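Local coordinates for designed protein (Trypanosoma brucei, PDB 6IEV) that is of unknown function but adopts a thioredoxin-like fold and was probably made to study what keeps designed proteins stable at high temperature, at residues S41-T46 / D71-D76; T46-K51 / D76-P81. One frame throughout, in Å; residues are numbered along the deposited sequence.

From the N terminus, the chain passes strand 23-24 and helix 28-35 before entering strand 40-46, which runs on into the loop 46-51. Helix 53-66 carries it back to strand 70-76, and contact 1 closes this beta-alpha-beta unit by pairing the two strands in parallel at the centre of the sheet. Contact 2 follows where the strands end, joining the loop 46-51 to the turn 76-81 that leads into helix 81-86. The contacts share T46 and D76, and their segments alternate along the chain, so they cross rather than nest. F45 CB packs on T77 CG2, carrying the buried core of contact 1 into the surface turns of contact 2.

Contact 1: S41-T46 / D71-D76; sequences SVIVFT and DTYSVD
V75 meets I43 and F45 with different parts of one branched side chain. Its CG2 lies 3.7 Å from I43 CG2, while CB and CG1 lie against the ring atoms of F45, V75 CB being 3.9 Å from F45 CD2. CG1 of V75 stands anti to the backbone N (chi1 172°), which leaves CG2 beside that nitrogen and turned to the isoleucine. All three side chains project from the same face of the sheet, V75 side by side with each of the others. Branching at CB suits V75 and I43 to an extended strand.

Y73 lies on this face too. Its ring presents an edge to S41, with Y73 CE2 3.8 Å from S41 CB. A serine is small enough to sit beside that rim, and I43 CG2 packs on Y73 CB.

V42 projects from the other face and contributes mainly through its backbone. Its N-H is given to D71 O at 2.7 Å, and its carbonyl accepts from Y73 N at 2.6 Å. The parallel pairing continues as V44 N bonds to Y73 O, V75 N to V44 O (2.8 Å) and T46 N to V75 O (3.0 Å). CA-H...O contacts accompany these bonds, as from F45 CA to V75 O.

The two are the parallel strands of a beta-alpha-beta unit joined through helix 53-66, inclined by 20° at the heart of a thioredoxin-like sheet. Helix 28-35 packs on the face bearing S41, I43, Y73 and V75, and helix 53-66 on that bearing V44, T72 and S74. Strand 94-99 runs antiparallel along the edge of strand 40-46 that faces away from strand 70-76, and the short strand 23-24 runs parallel beside strand 70-76.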
loop_
_atom_site.group_PDB
_atom_site.type_symbol
_atom_site.label_atom_id
_atom_site.label_comp_id
_atom_site.label_asym_id
_atom_site.label_seq_id
_atom_site.Cartn_x
_atom_site.Cartn_y
_atom_site.Cartn_z
ATOM N N SER A 41 15.156 -3.854 7.491
ATOM C CA SER A 41 14.584 -3.653 8.810
ATOM C C SER A 41 14.376 -2.164 9.073
ATOM O O SER A 41 15.256 -1.342 8.787
ATOM C CB SER A 41 15.505 -4.247 9.885
ATOM O OG SER A 41 16.144 -5.429 9.430
ATOM N N VAL A 42 13.236 -1.822 9.657
ATOM C CA VAL A 42 12.957 -0.461 10.099
ATOM C C VAL A 42 12.765 -0.474 11.608
ATOM O O VAL A 42 11.891 -1.184 12.120
ATOM C CB VAL A 42 11.702 0.103 9.424
ATOM C CG1 VAL A 42 11.467 1.520 9.927
ATOM C CG2 VAL A 42 11.813 0.017 7.891
ATOM N N ILE A 43 13.563 0.312 12.324
ATOM C CA ILE A 43 13.559 0.307 13.785
ATOM C C ILE A 43 13.200 1.698 14.270
ATOM O O ILE A 43 13.832 2.681 13.870
ATOM C CB ILE A 43 14.918 -0.117 14.368
ATOM C CG1 ILE A 43 15.451 -1.343 13.636
ATOM C CG2 ILE A 43 14.809 -0.361 15.875
ATOM C CD1 ILE A 43 16.960 -1.292 13.468
ATOM N N VAL A 44 12.194 1.784 15.118
ATOM C CA VAL A 44 11.852 3.033 15.772
ATOM C C VAL A 44 12.393 2.974 17.201
ATOM O O VAL A 44 12.154 2.000 17.930
ATOM C CB VAL A 44 10.336 3.298 15.742
ATOM C CG1 VAL A 44 9.569 2.305 16.585
ATOM C CG2 VAL A 44 10.048 4.702 16.213
ATOM N N PHE A 45 13.173 3.983 17.570
ATOM C CA PHE A 45 13.677 4.152 18.933
ATOM C C PHE A 45 12.826 5.207 19.618
ATOM O O PHE A 45 12.870 6.374 19.224
ATOM C CB PHE A 45 15.143 4.602 18.921
ATOM C CG PHE A 45 16.097 3.565 18.401
ATOM C CD1 PHE A 45 16.266 3.378 17.030
ATOM C CD2 PHE A 45 16.826 2.773 19.282
ATOM C CE1 PHE A 45 17.146 2.412 16.548
ATOM C CE2 PHE A 45 17.701 1.816 18.817
ATOM C CZ PHE A 45 17.864 1.625 17.451
ATOM N N THR A 46 12.112 4.821 20.677
ATOM C CA THR A 46 11.138 5.697 21.319
ATOM C C THR A 46 11.322 5.699 22.828
ATOM O O THR A 46 12.146 4.970 23.383
ATOM C CB THR A 46 9.689 5.291 21.028
ATOM O OG1 THR A 46 9.446 3.982 21.561
ATOM C CG2 THR A 46 9.420 5.305 19.559
ATOM N N ASP A 71 10.753 -5.557 7.569
ATOM C CA ASP A 71 10.391 -5.849 8.951
ATOM C C ASP A 71 10.535 -4.591 9.795
ATOM O O ASP A 71 11.448 -3.791 9.589
ATOM C CB ASP A 71 11.243 -6.994 9.517
ATOM C CG ASP A 71 11.101 -8.299 8.696
ATOM O OD1 ASP A 71 9.955 -8.759 8.465
ATOM O OD2 ASP A 71 12.144 -8.862 8.287
ATOM N N THR A 72 9.599 -4.397 10.713
ATOM C CA THR A 72 9.570 -3.207 11.539
ATOM C C THR A 72 9.778 -3.607 12.991
ATOM O O THR A 72 9.250 -4.628 13.444
ATOM C CB THR A 72 8.243 -2.432 11.358
ATOM O OG1 THR A 72 7.125 -3.227 11.790
ATOM C CG2 THR A 72 8.047 -2.038 9.880
ATOM N N TYR A 73 10.514 -2.768 13.724
ATOM C CA TYR A 73 10.882 -3.047 15.106
ATOM C C TYR A 73 10.745 -1.781 15.937
ATOM O O TYR A 73 10.861 -0.662 15.425
ATOM C CB TYR A 73 12.317 -3.598 15.213
ATOM C CG TYR A 73 12.538 -4.868 14.397
ATOM C CD1 TYR A 73 12.192 -6.122 14.912
ATOM C CD2 TYR A 73 13.080 -4.812 13.111
ATOM C CE1 TYR A 73 12.390 -7.281 14.184
ATOM C CE2 TYR A 73 13.274 -5.972 12.364
ATOM C CZ TYR A 73 12.931 -7.199 12.908
ATOM O OH TYR A 73 13.137 -8.349 12.187
ATOM N N SER A 74 10.503 -1.988 17.228
ATOM C CA SER A 74 10.339 -0.930 18.211
ATOM C C SER A 74 11.317 -1.150 19.365
ATOM O O SER A 74 11.365 -2.239 19.947
ATOM C CB SER A 74 8.902 -0.944 18.755
ATOM O OG SER A 74 8.637 0.243 19.472
ATOM N N VAL A 75 12.051 -0.109 19.747
ATOM C CA VAL A 75 13.009 -0.227 20.836
ATOM C C VAL A 75 12.728 0.872 21.850
ATOM O O VAL A 75 12.875 2.058 21.540
ATOM C CB VAL A 75 14.455 -0.152 20.334
ATOM C CG1 VAL A 75 15.418 -0.092 21.546
ATOM C CG2 VAL A 75 14.742 -1.346 19.424
ATOM N N ASP A 76 12.330 0.488 23.054
ATOM C CA ASP A 76 12.129 1.479 24.105
ATOM C C ASP A 76 13.488 1.826 24.716
ATOM O O ASP A 76 14.050 1.027 25.468
ATOM C CB ASP A 76 11.152 0.936 25.146
ATOM C CG ASP A 76 11.077 1.806 26.419
ATOM O OD1 ASP A 76 11.688 2.901 26.492
ATOM O OD2 ASP A 76 10.419 1.357 27.380
#

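Contact 2: T46-K51 / D76-P81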
loop_
_atom_site.group_PDB
_atom_site.type_symbol
_atom_site.label_atom_id
_atom_site.label_comp_id
_atom_site.label_asym_id
_atom_site.label_seq_id
_atom_site.Cartn_x
_atom_site.Cartn_y
_atom_site.Cartn_z
ATOM N N THR A 46 12.112 4.821 20.677
ATOM C CA THR A 46 11.138 5.697 21.319
ATOM C C THR A 46 11.322 5.699 22.828
ATOM O O THR A 46 12.146 4.970 23.383
ATOM C CB THR A 46 9.689 5.291 21.028
ATOM O OG1 THR A 46 9.446 3.982 21.561
ATOM C CG2 THR A 46 9.420 5.305 19.559
ATOM N N LEU A 47 10.537 6.561 23.470
ATOM C CA LEU A 47 10.289 6.648 24.901
ATOM C C LEU A 47 8.893 6.133 25.220
ATOM O O LEU A 47 8.043 6.049 24.327
ATOM C CB LEU A 47 10.475 8.089 25.385
ATOM C CG LEU A 47 11.977 8.274 25.603
ATOM C CD1 LEU A 47 12.313 9.653 26.155
ATOM C CD2 LEU A 47 12.534 7.160 26.499
ATOM N N PRO A 48 8.615 5.743 26.488
ATOM C CA PRO A 48 7.427 4.914 26.748
ATOM C C PRO A 48 6.127 5.517 26.244
ATOM O O PRO A 48 5.510 4.934 25.339
ATOM C CB PRO A 48 7.414 4.790 28.279
ATOM C CG PRO A 48 8.289 5.914 28.767
ATOM C CD PRO A 48 9.354 6.018 27.733
ATOM N N ASP A 49 5.690 6.670 26.775
ATOM C CA ASP A 49 4.382 7.205 26.400
ATOM C C ASP A 49 4.521 8.688 26.061
ATOM O O ASP A 49 4.324 9.592 26.879
ATOM C CB ASP A 49 3.343 6.928 27.460
ATOM C CG ASP A 49 2.679 5.559 27.266
ATOM O OD1 ASP A 49 3.214 4.550 27.779
ATOM O OD2 ASP A 49 1.626 5.485 26.596
ATOM N N SER A 50 4.904 8.914 24.811
ATOM C CA SER A 50 4.945 10.208 24.157
ATOM C C SER A 50 3.692 10.340 23.313
ATOM O O SER A 50 3.140 9.363 22.792
ATOM C CB SER A 50 6.165 10.376 23.253
ATOM O OG SER A 50 6.606 11.724 23.111
ATOM N N LYS A 51 3.265 11.581 23.177
ATOM C CA LYS A 51 1.961 11.898 22.632
ATOM C C LYS A 51 1.802 11.481 21.161
ATOM O O LYS A 51 0.715 11.688 20.597
ATOM C CB LYS A 51 1.672 13.397 22.933
ATOM C CG LYS A 51 2.843 14.491 22.691
ATOM C CD LYS A 51 3.034 15.653 23.830
ATOM C CE LYS A 51 3.382 15.125 25.188
ATOM N NZ LYS A 51 3.956 16.119 26.170
ATOM N N ASP A 76 12.330 0.488 23.054
ATOM C CA ASP A 76 12.129 1.479 24.105
ATOM C C ASP A 76 13.488 1.826 24.716
ATOM O O ASP A 76 14.050 1.027 25.468
ATOM C CB ASP A 76 11.152 0.936 25.146
ATOM C CG ASP A 76 11.077 1.806 26.419
ATOM O OD1 ASP A 76 11.688 2.901 26.492
ATOM O OD2 ASP A 76 10.419 1.357 27.380
ATOM N N THR A 77 13.999 3.031 24.431
ATOM C CA THR A 77 15.335 3.384 24.901
ATOM C C THR A 77 15.420 3.489 26.417
ATOM O O THR A 77 16.527 3.386 26.957
ATOM C CB THR A 77 15.839 4.707 24.307
ATOM O OG1 THR A 77 15.033 5.790 24.777
ATOM C CG2 THR A 77 15.823 4.656 22.805
ATOM N N SER A 78 14.301 3.708 27.116
ATOM C CA SER A 78 14.397 3.880 28.565
ATOM C C SER A 78 14.704 2.568 29.269
ATOM O O SER A 78 15.157 2.593 30.414
ATOM C CB SER A 78 13.114 4.486 29.142
ATOM O OG SER A 78 12.135 3.483 29.333
ATOM N N THR A 79 14.395 1.429 28.642
ATOM C CA THR A 79 14.770 0.113 29.151
ATOM C C THR A 79 15.844 -0.586 28.315
ATOM O O THR A 79 16.210 -1.720 28.629
ATOM C CB THR A 79 13.528 -0.780 29.251
ATOM O OG1 THR A 79 12.821 -0.773 27.999
ATOM C CG2 THR A 79 12.609 -0.276 30.348
ATOM N N ASN A 80 16.337 0.046 27.248
ATOM C CA ASN A 80 17.370 -0.526 26.380
ATOM C C ASN A 80 18.492 0.485 26.130
ATOM O O ASN A 80 18.709 0.921 25.000
ATOM C CB ASN A 80 16.755 -0.948 25.047
ATOM C CG ASN A 80 16.333 -2.392 25.027
ATOM O OD1 ASN A 80 17.127 -3.267 24.695
ATOM N ND2 ASN A 80 15.065 -2.653 25.359
ATOM N N PRO A 81 19.243 0.862 27.164
ATOM C CA PRO A 81 20.332 1.832 26.913
ATOM C C PRO A 81 21.446 1.293 26.013
ATOM O O PRO A 81 21.998 2.050 25.204
ATOM C CB PRO A 81 20.831 2.159 28.329
ATOM C CG PRO A 81 20.479 0.980 29.164
ATOM C CD PRO A 81 19.185 0.416 28.563
#
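The carboxylate of D76 is the flat group here, and the puckered ring of P48 crosses its side chain obliquely, with P48 CD 4.1 Å from D76 OD1. The proline carbon approaches from one face of the carboxylate plane; both donors of S78 come from the other. S78 OG bonds to D76 OD1 at 2.9 Å on the syn side, 21° out of the plane, while S78 N reaches the same oxygen from above it, at 2.8 Å. The bond from S78 N closes an Asx turn, a natural use of aspartate where a strand gives way to a bend.

Between the two loops, T46 O is held by T77. The T77 N-H points to it nearly straight, at 2.9 Å, and a weak bond from T77 OG1 adds to it. That hydroxyl sits between the backbone N and the carbonyl carbon (chi1 66°), within weak bonding distance of T46 O. L47 crosses T77 at about a right angle, bringing its CD2 3.3 Å from T77 OG1 and 3.8 Å from S78 CB; V92 touches both L47 and T77.

In thioredoxins the loop after the strand equivalent to 40-46 carries the redox cysteines, but 46-51 contains none. The contact consists of main-chain and side-chain hydrogen bonds in two surface loops, and the two donors on D76 OD1 would favour its charged form.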